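Local coordinates for protein esterase (Thermotoga maritima, PDB 3DOH) that probably hydrolyses carboxylic esters as a thermostable alpha/beta-hydrolase that carries an immunoglobulin-like domain at its N-terminal end, at residues K37-K48 / D109-F119. Numbering follows the deposited sequence.
Sequences KLSPDQFSVKVK and DYIVSQLVPIF
Ser44 and Ser113 pair backbone to backbone near the start of strand 43-48 and the end of strand 110-114, antiparallel neighbours in the immunoglobulin-like N-terminal domain. Ser44 N reaches Ser113 O at 2.7 Å, and Ser113 N answers to Ser44 O. The ladder runs on through a second reciprocal pair, Lys46 with Ile111, to Lys48 N on Asp109 O.

The tight side is the sheet face of Phe43, Val45, Val47, Tyr110, Val112 and Gln114, from which Phe43, Val45, Tyr110 and Val112 reach strands 19-29 and 80-85. Here the Tyr110 ring has Val47 CB over one face, a CH-pi contact 4.3 Å from the centroid, while Val45 CG1 meets its edge, 3.9 Å from Tyr110 CD2. With CG anti to the carbonyl carbon (chi1 -88°), the ring lies beside Val47, and its hydroxyl bonds to Arg56. Losing the ring to an alanine here would probably deprive Val45 and Val47 of this packing surface and Arg56 of its phenolic partner. Toward the other end, Phe43 CE1 lies 3.8 Å from Gln114 CG, ring and amide planes 62° apart.

The looser side lies beyond that end of the ladder, where exposed Lys37 brushes the partly exposed Phe119 ring, Lys37 CA 7.3 Å from Phe119 CA. Partly exposed Gln42 lays its CB and CG against Val116 CG2. On the opposite sheet face, Ile111 and Leu115 pack on Leu115 of the second subunit, and a water locally bridges Ser44 OG and Ile111 O, 3.0 Å from each. Where the ladder gives way to loop, Leu115 N points almost straight at Gln42 O, 2.7 Å away with 178° at the hydrogen.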
loop_
_atom_site.group_PDB
_atom_site.type_symbol
_atom_site.label_atom_id
_atom_site.label_comp_id
_atom_site.label_asym_id
_atom_site.label_seq_id
_atom_site.Cartn_x
_atom_site.Cartn_y
_atom_site.Cartn_z
ATOM N N LYS A 37 -1.179 -31.461 11.720
ATOM C CA LYS A 37 -2.548 -31.047 11.343
ATOM C C LYS A 37 -3.102 -29.742 11.991
ATOM O O LYS A 37 -4.214 -29.312 11.669
ATOM C CB LYS A 37 -3.536 -32.229 11.516
ATOM C CG LYS A 37 -3.919 -32.939 10.185
ATOM C CD LYS A 37 -5.260 -33.698 10.279
ATOM C CE LYS A 37 -6.117 -33.628 8.975
ATOM N NZ LYS A 37 -5.986 -34.803 8.025
ATOM N N LEU A 38 -2.323 -29.115 12.882
ATOM C CA LEU A 38 -2.713 -27.872 13.560
ATOM C C LEU A 38 -2.411 -26.653 12.689
ATOM O O LEU A 38 -1.538 -26.704 11.815
ATOM C CB LEU A 38 -1.987 -27.756 14.902
ATOM C CG LEU A 38 -2.590 -28.304 16.203
ATOM C CD1 LEU A 38 -3.683 -29.399 16.034
ATOM C CD2 LEU A 38 -1.462 -28.798 17.090
ATOM N N SER A 39 -3.117 -25.557 12.923
ATOM C CA SER A 39 -2.898 -24.342 12.164
ATOM C C SER A 39 -3.327 -23.154 13.037
ATOM O O SER A 39 -4.248 -23.289 13.815
ATOM C CB SER A 39 -3.690 -24.426 10.843
ATOM O OG SER A 39 -3.964 -23.151 10.284
ATOM N N PRO A 40 -2.642 -22.000 12.937
ATOM C CA PRO A 40 -2.929 -20.805 13.773
ATOM C C PRO A 40 -4.389 -20.377 13.867
ATOM O O PRO A 40 -4.834 -19.917 14.908
ATOM C CB PRO A 40 -2.085 -19.707 13.102
ATOM C CG PRO A 40 -0.905 -20.469 12.582
ATOM C CD PRO A 40 -1.494 -21.755 12.041
ATOM N N ASP A 41 -5.143 -20.548 12.800
ATOM C CA ASP A 41 -6.540 -20.110 12.804
ATOM C C ASP A 41 -7.503 -21.029 13.561
ATOM O O ASP A 41 -8.724 -20.866 13.464
ATOM C CB ASP A 41 -7.037 -19.857 11.370
ATOM C CG ASP A 41 -7.040 -21.125 10.491
ATOM O OD1 ASP A 41 -7.566 -21.000 9.374
ATOM O OD2 ASP A 41 -6.561 -22.230 10.891
ATOM N N GLN A 42 -6.969 -22.003 14.289
ATOM C CA GLN A 42 -7.813 -22.898 15.080
ATOM C C GLN A 42 -7.835 -22.434 16.547
ATOM O O GLN A 42 -8.513 -23.012 17.392
ATOM C CB GLN A 42 -7.327 -24.334 15.009
ATOM C CG GLN A 42 -7.224 -24.966 13.616
ATOM C CD GLN A 42 -6.611 -26.356 13.694
ATOM O OE1 GLN A 42 -5.544 -26.533 14.282
ATOM N NE2 GLN A 42 -7.293 -27.351 13.142
ATOM N N PHE A 43 -7.095 -21.377 16.841
ATOM C CA PHE A 43 -6.961 -20.947 18.206
ATOM C C PHE A 43 -7.095 -19.444 18.301
ATOM O O PHE A 43 -7.052 -18.752 17.296
ATOM C CB PHE A 43 -5.588 -21.358 18.692
ATOM C CG PHE A 43 -5.358 -22.835 18.704
ATOM C CD1 PHE A 43 -5.553 -23.566 19.869
ATOM C CD2 PHE A 43 -4.909 -23.490 17.564
ATOM C CE1 PHE A 43 -5.316 -24.932 19.906
ATOM C CE2 PHE A 43 -4.674 -24.859 17.581
ATOM C CZ PHE A 43 -4.876 -25.578 18.756
ATOM N N SER A 44 -7.226 -18.948 19.510
ATOM C CA SER A 44 -7.266 -17.526 19.733
ATOM C C SER A 44 -6.486 -17.208 20.994
ATOM O O SER A 44 -6.515 -17.989 21.963
ATOM C CB SER A 44 -8.688 -17.112 19.944
ATOM O OG SER A 44 -8.747 -15.727 20.106
ATOM N N VAL A 45 -5.781 -16.086 21.022
ATOM C CA VAL A 45 -5.107 -15.709 22.256
ATOM C C VAL A 45 -5.371 -14.229 22.559
ATOM O O VAL A 45 -5.290 -13.410 21.665
ATOM C CB VAL A 45 -3.601 -16.030 22.161
ATOM C CG1 VAL A 45 -2.843 -15.512 23.370
ATOM C CG2 VAL A 45 -3.372 -17.530 22.038
ATOM N N LYS A 46 -5.711 -13.866 23.795
ATOM C CA LYS A 46 -6.032 -12.439 24.088
ATOM C C LYS A 46 -5.472 -11.991 25.407
ATOM O O LYS A 46 -5.358 -12.808 26.291
ATOM C CB LYS A 46 -7.546 -12.178 24.069
ATOM C CG LYS A 46 -8.102 -12.074 22.671
ATOM C CD LYS A 46 -9.617 -12.144 22.633
ATOM C CE LYS A 46 -10.138 -12.139 21.176
ATOM N NZ LYS A 46 -9.575 -10.999 20.330
ATOM N N VAL A 47 -5.063 -10.733 25.501
ATOM C CA VAL A 47 -4.659 -10.159 26.773
ATOM C C VAL A 47 -5.775 -9.257 27.263
ATOM O O VAL A 47 -6.563 -8.746 26.468
ATOM C CB VAL A 47 -3.367 -9.333 26.634
ATOM C CG1 VAL A 47 -2.314 -9.828 27.614
ATOM C CG2 VAL A 47 -2.848 -9.394 25.206
ATOM N N LYS A 48 -5.845 -9.060 28.572
ATOM C CA LYS A 48 -6.608 -7.940 29.104
ATOM C C LYS A 48 -5.720 -6.705 29.188
ATOM O O LYS A 48 -4.549 -6.780 29.563
ATOM C CB LYS A 48 -7.236 -8.265 30.454
ATOM C CG LYS A 48 -8.713 -7.811 30.545
ATOM C CD LYS A 48 -9.086 -7.288 31.951
ATOM C CE LYS A 48 -9.703 -8.359 32.868
ATOM N NZ LYS A 48 -11.184 -8.273 32.899
ATOM N N ASP A 109 -2.841 -11.437 32.390
ATOM C CA ASP A 109 -4.226 -11.740 32.267
ATOM C C ASP A 109 -4.714 -12.121 30.841
ATOM O O ASP A 109 -4.984 -11.260 29.978
ATOM C CB ASP A 109 -4.962 -10.525 32.748
ATOM C CG ASP A 109 -6.075 -10.876 33.654
ATOM O OD1 ASP A 109 -6.866 -11.770 33.267
ATOM O OD2 ASP A 109 -6.142 -10.276 34.753
ATOM N N TYR A 110 -4.873 -13.419 30.621
ATOM C CA TYR A 110 -5.042 -13.948 29.307
ATOM C C TYR A 110 -6.200 -14.880 29.234
ATOM O O TYR A 110 -6.514 -15.599 30.182
ATOM C CB TYR A 110 -3.813 -14.736 28.917
ATOM C CG TYR A 110 -2.746 -13.916 28.277
ATOM C CD1 TYR A 110 -2.120 -12.867 28.969
ATOM C CD2 TYR A 110 -2.324 -14.193 26.976
ATOM C CE1 TYR A 110 -1.101 -12.120 28.368
ATOM C CE2 TYR A 110 -1.316 -13.454 26.370
ATOM C CZ TYR A 110 -0.710 -12.434 27.064
ATOM O OH TYR A 110 0.272 -11.703 26.438
ATOM N N ILE A 111 -6.827 -14.895 28.072
ATOM C CA ILE A 111 -7.766 -15.936 27.780
ATOM C C ILE A 111 -7.405 -16.507 26.426
ATOM O O ILE A 111 -6.975 -15.764 25.528
ATOM C CB ILE A 111 -9.219 -15.455 27.936
ATOM C CG1 ILE A 111 -10.221 -16.489 27.441
ATOM C CG2 ILE A 111 -9.435 -14.119 27.281
ATOM C CD1 ILE A 111 -11.641 -16.091 27.919
ATOM N N VAL A 112 -7.545 -17.828 26.332
ATOM C CA VAL A 112 -7.092 -18.596 25.232
ATOM C C VAL A 112 -8.225 -19.464 24.768
ATOM O O VAL A 112 -9.000 -19.972 25.597
ATOM C CB VAL A 112 -5.969 -19.526 25.676
ATOM C CG1 VAL A 112 -5.499 -20.452 24.520
ATOM C CG2 VAL A 112 -4.827 -18.723 26.200
ATOM N N SER A 113 -8.307 -19.671 23.451
ATOM C CA SER A 113 -9.271 -20.600 22.907
ATOM C C SER A 113 -8.795 -21.532 21.818
ATOM O O SER A 113 -8.090 -21.139 20.889
ATOM C CB SER A 113 -10.451 -19.847 22.357
ATOM O OG SER A 113 -11.354 -19.634 23.392
ATOM N N GLN A 114 -9.247 -22.770 21.927
ATOM C CA GLN A 114 -9.301 -23.634 20.787
ATOM C C GLN A 114 -10.665 -23.504 20.206
ATOM O O GLN A 114 -11.618 -23.807 20.867
ATOM C CB GLN A 114 -9.089 -25.064 21.199
ATOM C CG GLN A 114 -8.995 -25.950 20.023
ATOM C CD GLN A 114 -9.359 -27.317 20.406
ATOM O OE1 GLN A 114 -8.840 -27.827 21.391
ATOM N NE2 GLN A 114 -10.278 -27.930 19.662
ATOM N N LEU A 115 -10.756 -23.078 18.958
ATOM C CA LEU A 115 -12.012 -22.614 18.402
ATOM C C LEU A 115 -12.808 -23.675 17.667
ATOM O O LEU A 115 -14.033 -23.589 17.567
ATOM C CB LEU A 115 -11.741 -21.472 17.446
ATOM C CG LEU A 115 -11.126 -20.254 18.094
ATOM C CD1 LEU A 115 -10.553 -19.273 17.049
ATOM C CD2 LEU A 115 -12.168 -19.599 18.951
ATOM N N VAL A 116 -12.093 -24.640 17.116
ATOM C CA VAL A 116 -12.664 -25.659 16.287
ATOM C C VAL A 116 -12.184 -26.961 16.875
ATOM O O VAL A 116 -11.181 -26.975 17.624
ATOM C CB VAL A 116 -12.127 -25.564 14.864
ATOM C CG1 VAL A 116 -12.661 -24.319 14.181
ATOM C CG2 VAL A 116 -10.594 -25.633 14.841
ATOM N N PRO A 117 -12.863 -28.071 16.544
ATOM C CA PRO A 117 -12.382 -29.328 17.083
ATOM C C PRO A 117 -10.992 -29.580 16.518
ATOM O O PRO A 117 -10.627 -28.940 15.546
ATOM C CB PRO A 117 -13.409 -30.340 16.553
ATOM C CG PRO A 117 -14.630 -29.523 16.242
ATOM C CD PRO A 117 -14.053 -28.260 15.700
ATOM N N ILE A 118 -10.207 -30.458 17.136
ATOM C CA ILE A 118 -8.886 -30.819 16.594
ATOM C C ILE A 118 -8.626 -32.317 16.662
ATOM O O ILE A 118 -9.194 -33.038 17.509
ATOM C CB ILE A 118 -7.712 -30.094 17.275
ATOM C CG1 ILE A 118 -7.790 -30.295 18.796
ATOM C CG2 ILE A 118 -7.656 -28.635 16.857
ATOM C CD1 ILE A 118 -6.420 -30.314 19.518
ATOM N N PHE A 119 -7.765 -32.779 15.760
ATOM C CA PHE A 119 -7.504 -34.201 15.652
ATOM C C PHE A 119 -6.505 -34.609 16.737
ATOM O O PHE A 119 -5.529 -33.892 16.969
ATOM C CB PHE A 119 -7.016 -34.560 14.231
ATOM C CG PHE A 119 -8.126 -34.555 13.182
ATOM C CD1 PHE A 119 -9.108 -35.569 13.166
ATOM C CD2 PHE A 119 -8.201 -33.532 12.212
ATOM C CE1 PHE A 119 -10.139 -35.572 12.204
ATOM C CE2 PHE A 119 -9.228 -33.514 11.236
ATOM C CZ PHE A 119 -10.195 -34.539 11.230
HETATM O O HOH W 1 -8.756 -15.508 23.094
#